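PDB 2JD4: laminin subunit ALPHA-1 from Mus musculus, which builds basement membranes as part of laminin-111 and probably anchors them to the cell surface through its C-terminal LG4-5 domains. Local coordinates for residues A[25-28]-A[29-32]; A[119-122]-A[123-126]. The protein carries 4 engineered substitutions. All coordinates share one frame; numbering follows the deposited sequence.

Contact 1 of 2, residues A[25-28]-A[29-32]; sequences GLSQ and NSHL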
ATOM      1  N   GLY A  25       3.378   3.460  -5.697  1.00 14.45           N
ATOM      2  CA  GLY A  25       2.579   2.495  -4.961  1.00 15.07           C
ATOM      3  C   GLY A  25       1.172   2.940  -4.578  1.00 15.43           C
ATOM      4  O   GLY A  25       0.471   2.206  -3.885  1.00 15.91           O
ATOM      5  N   LEU A  26       0.746   4.126  -5.007  1.00 13.11           N
ATOM      6  CA  LEU A  26      -0.607   4.589  -4.681  1.00 15.18           C
ATOM      7  C   LEU A  26      -1.620   3.680  -5.387  1.00 19.94           C
ATOM      8  O   LEU A  26      -2.711   3.429  -4.871  1.00 18.65           O
ATOM      9  CB  LEU A  26      -0.792   6.048  -5.106  1.00 20.05           C
ATOM     10  CG  LEU A  26       0.059   7.036  -4.299  1.00 20.41           C
ATOM     11  CD1 LEU A  26       0.020   8.385  -4.980  1.00 27.33           C
ATOM     12  CD2 LEU A  26      -0.459   7.139  -2.859  1.00 13.58           C
ATOM     13  N   SER A  27      -1.256   3.206  -6.575  1.00 17.93           N
ATOM     14  CA  SER A  27      -2.084   2.262  -7.317  1.00 18.17           C
ATOM     15  C   SER A  27      -1.093   1.172  -7.720  1.00 17.78           C
ATOM     16  O   SER A  27       0.118   1.362  -7.595  1.00 15.99           O
ATOM     17  CB  SER A  27      -2.698   2.901  -8.566  1.00 17.06           C
ATOM     18  OG  SER A  27      -1.787   2.883  -9.647  1.00 26.36           O
ATOM     19  N   GLN A  28      -1.588   0.032  -8.186  1.00 15.96           N
ATOM     20  CA  GLN A  28      -0.690  -1.045  -8.592  1.00 18.30           C
ATOM     21  C   GLN A  28       0.109  -0.651  -9.838  1.00 16.02           C
ATOM     22  O   GLN A  28       1.099  -1.306 -10.183  1.00 17.98           O
ATOM     23  CB  GLN A  28      -1.481  -2.336  -8.863  1.00 19.99           C
ATOM     24  CG  GLN A  28      -2.135  -2.935  -7.622  1.00 30.07           C
ATOM     25  CD  GLN A  28      -1.577  -4.305  -7.247  1.00 38.25           C
ATOM     26  OE1 GLN A  28      -1.755  -5.286  -7.974  1.00 40.03           O
ATOM     27  NE2 GLN A  28      -0.900  -4.376  -6.104  1.00 34.21           N
ATOM     28  N   ASN A  29      -0.304   0.422 -10.505  1.00 13.73           N
ATOM     29  CA  ASN A  29       0.404   0.867 -11.710  1.00 15.15           C
ATOM     30  C   ASN A  29       0.961   2.292 -11.681  1.00 15.00           C
ATOM     31  O   ASN A  29       1.105   2.935 -12.721  1.00 15.04           O
ATOM     32  CB  ASN A  29      -0.487   0.686 -12.939  1.00 17.67           C
ATOM     33  CG  ASN A  29      -0.784  -0.776 -13.224  1.00 24.03           C
ATOM     34  OD1 ASN A  29       0.085  -1.532 -13.679  1.00 26.70           O
ATOM     35  ND2 ASN A  29      -2.005  -1.187 -12.933  1.00 18.33           N
ATOM     36  N   SER A  30       1.283   2.787 -10.494  1.00 17.52           N
ATOM     37  CA  SER A  30       1.875   4.115 -10.389  1.00 18.30           C
ATOM     38  C   SER A  30       3.271   4.003 -11.001  1.00 16.53           C
ATOM     39  O   SER A  30       4.008   3.076 -10.678  1.00 16.67           O
ATOM     40  CB  SER A  30       2.008   4.538  -8.923  1.00 16.90           C
ATOM     41  OG  SER A  30       0.757   4.509  -8.262  1.00 18.66           O
ATOM     42  N   HIS A  31       3.641   4.937 -11.869  1.00 16.33           N
ATOM     43  CA  HIS A  31       4.965   4.882 -12.484  1.00 19.73           C
ATOM     44  C   HIS A  31       5.301   6.140 -13.278  1.00 17.03           C
ATOM     45  O   HIS A  31       4.445   6.989 -13.517  1.00 17.31           O
ATOM     46  CB  HIS A  31       5.043   3.693 -13.452  1.00 22.41           C
ATOM     47  CG  HIS A  31       4.256   3.903 -14.709  1.00 16.48           C
ATOM     48  ND1 HIS A  31       2.878   3.856 -14.742  1.00 18.27           N
ATOM     49  CD2 HIS A  31       4.647   4.279 -15.950  1.00 17.66           C
ATOM     50  CE1 HIS A  31       2.454   4.202 -15.945  1.00 16.01           C
ATOM     51  NE2 HIS A  31       3.508   4.464 -16.697  1.00 20.66           N
ATOM     52  N   LEU A  32       6.564   6.231 -13.682  1.00 18.51           N
ATOM     53  CA  LEU A  32       7.066   7.309 -14.528  1.00 18.64           C
ATOM     54  C   LEU A  32       7.808   6.590 -15.658  1.00 19.97           C
ATOM     55  O   LEU A  32       8.481   5.586 -15.418  1.00 19.83           O
ATOM     56  CB  LEU A  32       8.078   8.198 -13.788  1.00 20.13           C
ATOM     57  CG  LEU A  32       7.654   9.108 -12.634  1.00 18.76           C
ATOM     58  CD1 LEU A  32       8.877   9.875 -12.137  1.00 21.74           C
ATOM     59  CD2 LEU A  32       6.574  10.074 -13.102  1.00 16.50           C
TER

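Contact 2 of 2, residues A[119-122]-A[123-126]; sequences MTVD and GQES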
ATOM      1  N   MET A 119      25.754  -5.315  -6.339  1.00 24.92           N
ATOM      2  CA  MET A 119      24.842  -4.333  -5.753  1.00 28.46           C
ATOM      3  C   MET A 119      25.451  -3.651  -4.544  1.00 27.88           C
ATOM      4  O   MET A 119      26.282  -4.230  -3.848  1.00 32.46           O
ATOM      5  CB  MET A 119      23.552  -5.003  -5.294  1.00 29.11           C
ATOM      6  CG  MET A 119      22.827  -5.811  -6.333  1.00 31.24           C
ATOM      7  SD  MET A 119      21.367  -6.538  -5.573  1.00 37.79           S
ATOM      8  CE  MET A 119      20.404  -5.011  -5.289  1.00 23.66           C
ATOM      9  N   THR A 120      25.005  -2.429  -4.280  1.00 27.15           N
ATOM     10  CA  THR A 120      25.493  -1.669  -3.136  1.00 25.90           C
ATOM     11  C   THR A 120      24.328  -0.962  -2.453  1.00 24.82           C
ATOM     12  O   THR A 120      23.476  -0.374  -3.118  1.00 26.38           O
ATOM     13  CB  THR A 120      26.520  -0.595  -3.567  1.00 23.85           C
ATOM     14  OG1 THR A 120      27.549  -1.200  -4.363  1.00 28.40           O
ATOM     15  CG2 THR A 120      27.150   0.055  -2.346  1.00 21.76           C
ATOM     16  N   VAL A 121      24.280  -1.043  -1.129  1.00 23.66           N
ATOM     17  CA  VAL A 121      23.239  -0.370  -0.360  1.00 25.14           C
ATOM     18  C   VAL A 121      23.936   0.370   0.769  1.00 24.54           C
ATOM     19  O   VAL A 121      24.647  -0.230   1.571  1.00 26.27           O
ATOM     20  CB  VAL A 121      22.198  -1.360   0.229  1.00 25.03           C
ATOM     21  CG1 VAL A 121      21.175  -0.594   1.087  1.00 23.49           C
ATOM     22  CG2 VAL A 121      21.475  -2.090  -0.903  1.00 20.88           C
ATOM     23  N   ASP A 122      23.744   1.683   0.814  1.00 24.12           N
ATOM     24  CA  ASP A 122      24.366   2.522   1.825  1.00 25.26           C
ATOM     25  C   ASP A 122      25.875   2.284   1.906  1.00 24.55           C
ATOM     26  O   ASP A 122      26.437   2.227   2.992  1.00 23.40           O
ATOM     27  CB  ASP A 122      23.732   2.284   3.201  1.00 26.71           C
ATOM     28  CG  ASP A 122      22.253   2.651   3.238  1.00 29.79           C
ATOM     29  OD1 ASP A 122      21.867   3.633   2.573  1.00 28.65           O
ATOM     30  OD2 ASP A 122      21.478   1.965   3.941  1.00 27.85           O
ATOM     31  N   GLY A 123      26.518   2.131   0.752  1.00 27.26           N
ATOM     32  CA  GLY A 123      27.958   1.929   0.722  1.00 27.86           C
ATOM     33  C   GLY A 123      28.484   0.515   0.915  1.00 31.75           C
ATOM     34  O   GLY A 123      29.657   0.250   0.629  1.00 30.25           O
ATOM     35  N   GLN A 124      27.644  -0.392   1.406  1.00 31.57           N
ATOM     36  CA  GLN A 124      28.067  -1.774   1.616  1.00 34.19           C
ATOM     37  C   GLN A 124      27.901  -2.530   0.301  1.00 33.86           C
ATOM     38  O   GLN A 124      26.784  -2.765  -0.155  1.00 31.45           O
ATOM     39  CB  GLN A 124      27.237  -2.430   2.736  1.00 37.27           C
ATOM     40  CG  GLN A 124      25.748  -2.598   2.429  1.00 44.38           C
ATOM     41  CD  GLN A 124      24.907  -2.929   3.659  1.00 48.11           C
ATOM     42  OE1 GLN A 124      25.119  -3.948   4.326  1.00 49.20           O
ATOM     43  NE2 GLN A 124      23.937  -2.067   3.959  1.00 43.79           N
ATOM     44  N   GLU A 125      29.025  -2.898  -0.307  1.00 33.03           N
ATOM     45  CA  GLU A 125      29.024  -3.598  -1.587  1.00 34.40           C
ATOM     46  C   GLU A 125      28.945  -5.113  -1.412  1.00 36.30           C
ATOM     47  O   GLU A 125      29.603  -5.682  -0.540  1.00 37.15           O
ATOM     48  CB  GLU A 125      30.287  -3.221  -2.377  1.00 33.98           C
ATOM     49  CG  GLU A 125      30.279  -3.629  -3.844  1.00 34.55           C
ATOM     50  CD  GLU A 125      31.520  -3.159  -4.596  1.00 36.75           C
ATOM     51  OE1 GLU A 125      31.789  -1.937  -4.626  1.00 34.53           O
ATOM     52  OE2 GLU A 125      32.230  -4.015  -5.163  1.00 32.72           O
ATOM     53  N   SER A 126      28.126  -5.758  -2.240  1.00 36.71           N
ATOM     54  CA  SER A 126      27.964  -7.210  -2.188  1.00 35.38           C
ATOM     55  C   SER A 126      29.010  -7.866  -3.081  1.00 35.05           C
ATOM     56  O   SER A 126      29.572  -7.224  -3.961  1.00 32.45           O
ATOM     57  CB  SER A 126      26.582  -7.610  -2.699  1.00 34.59           C
ATOM     58  OG  SER A 126      26.518  -7.457  -4.109  1.00 35.96           O
TER

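Contact 1 of 2, residues A[25-28]-A[29-32]
Asn29 CB and CG lie beside the Gln28 carbonyl as chain neighbours. Within 29-32, the His31 ring turns its edge to the Asn29 carbonyl. Its ND1 donates to Asn29 O at 2.8 Å, and that oxygen lies nearly in the ring plane. This bond probably helps to hold the ring's rotation.

The two serines do most of the work between 25-28 and 29-32. Ser30 OG accepts the Ser27 backbone N-H, with N to OG 2.9 Å and an angle of 155°. The torsion that turns Ser30 OG away from its own carbonyl carbon (chi1 -57°) points it back at Ser27. Ser30 OG is also hydrogen-bonded to Ala189 O, so two bonds grip this hydroxyl. Ser27 OG accepts a hydrogen bond from Asn29 N at 3.0 Å. The backbone bond from Ser30 N to Ser27 O is weak at 3.4 Å.

Ser164 gathers the surrounding loop, bonding Gly25 N and Ser30 O through its hydroxyl. Residues 27 to 30 form a type I beta turn, and the Ser27 OG to Asn29 N bond adds an ST turn at the entry to strand 31-35.

Contact 2 of 2, residues A[119-122]-A[123-126]
Backbone hydrogen bonds tie Met119-Val121 to Gln124-Ser126 as an antiparallel hairpin. Ser126 N donates to Met119 O at 2.9 Å. Val121 N donates to Gln124 O at 3.2 Å. Val121 and Gln124 are a hydrogen-bonded pair, and Gln124 N returns a bond to Val121 O. The position of that oxygen is less sure. A type I' turn from Val121 to Gln124 closes the loop, with positive phi at both Asp122 and Gly123. Thr120 CA adds a C-H...O contact to Gln124 O.

Two side chains add polar bonds. Ser126 OG lies between its own N and carbonyl carbon (chi1 73°), where it accepts a hydrogen bond from Met119 N (3.2 Å, 162°). Gln124 NE2 reaches Val121 O as well, a bond that shares that oxygen's doubt.

Van der Waals contacts centre on Thr120. Thr120 and Glu125 form a non-hydrogen-bonded antiparallel pair. The Thr120 methyl CG2 rests on Gly123 C at 3.6 Å. Its hydroxyl OG1 lies 3.7 Å from Glu125 CG, where the two side chains cross.

Asp122 turns its carboxylate to His106 ND1 and Thr107 N, pinning the turn to strand 106-113. Met119 packs on Leu81 and Phe83 of strand 80-86, and Met119 and Ser126 both touch Val94 of strand 91-95.

How the contacts relate
Contact 1 precedes contact 2 along the chain. Their centres lie 26 Å apart and their nearest atoms about 19 Å, so they do not touch. Both belong to LG4, the first of the two laminin G domains in this fragment. It is a beta sandwich, and they lie on different sheets. Residues 25-32 lead into strand 31-35, which pairs with strands 143-146 and 186-188. Residues 119-126 join strands 116-121 and 124-130 of the other sheet. Gln28 touches Asp363 and Arg366, consistent with the 25-32 turn lying where LG4 meets LG5. The 119-126 hairpin lies away from that junction. Neither contact includes a residue of the magnesium sites.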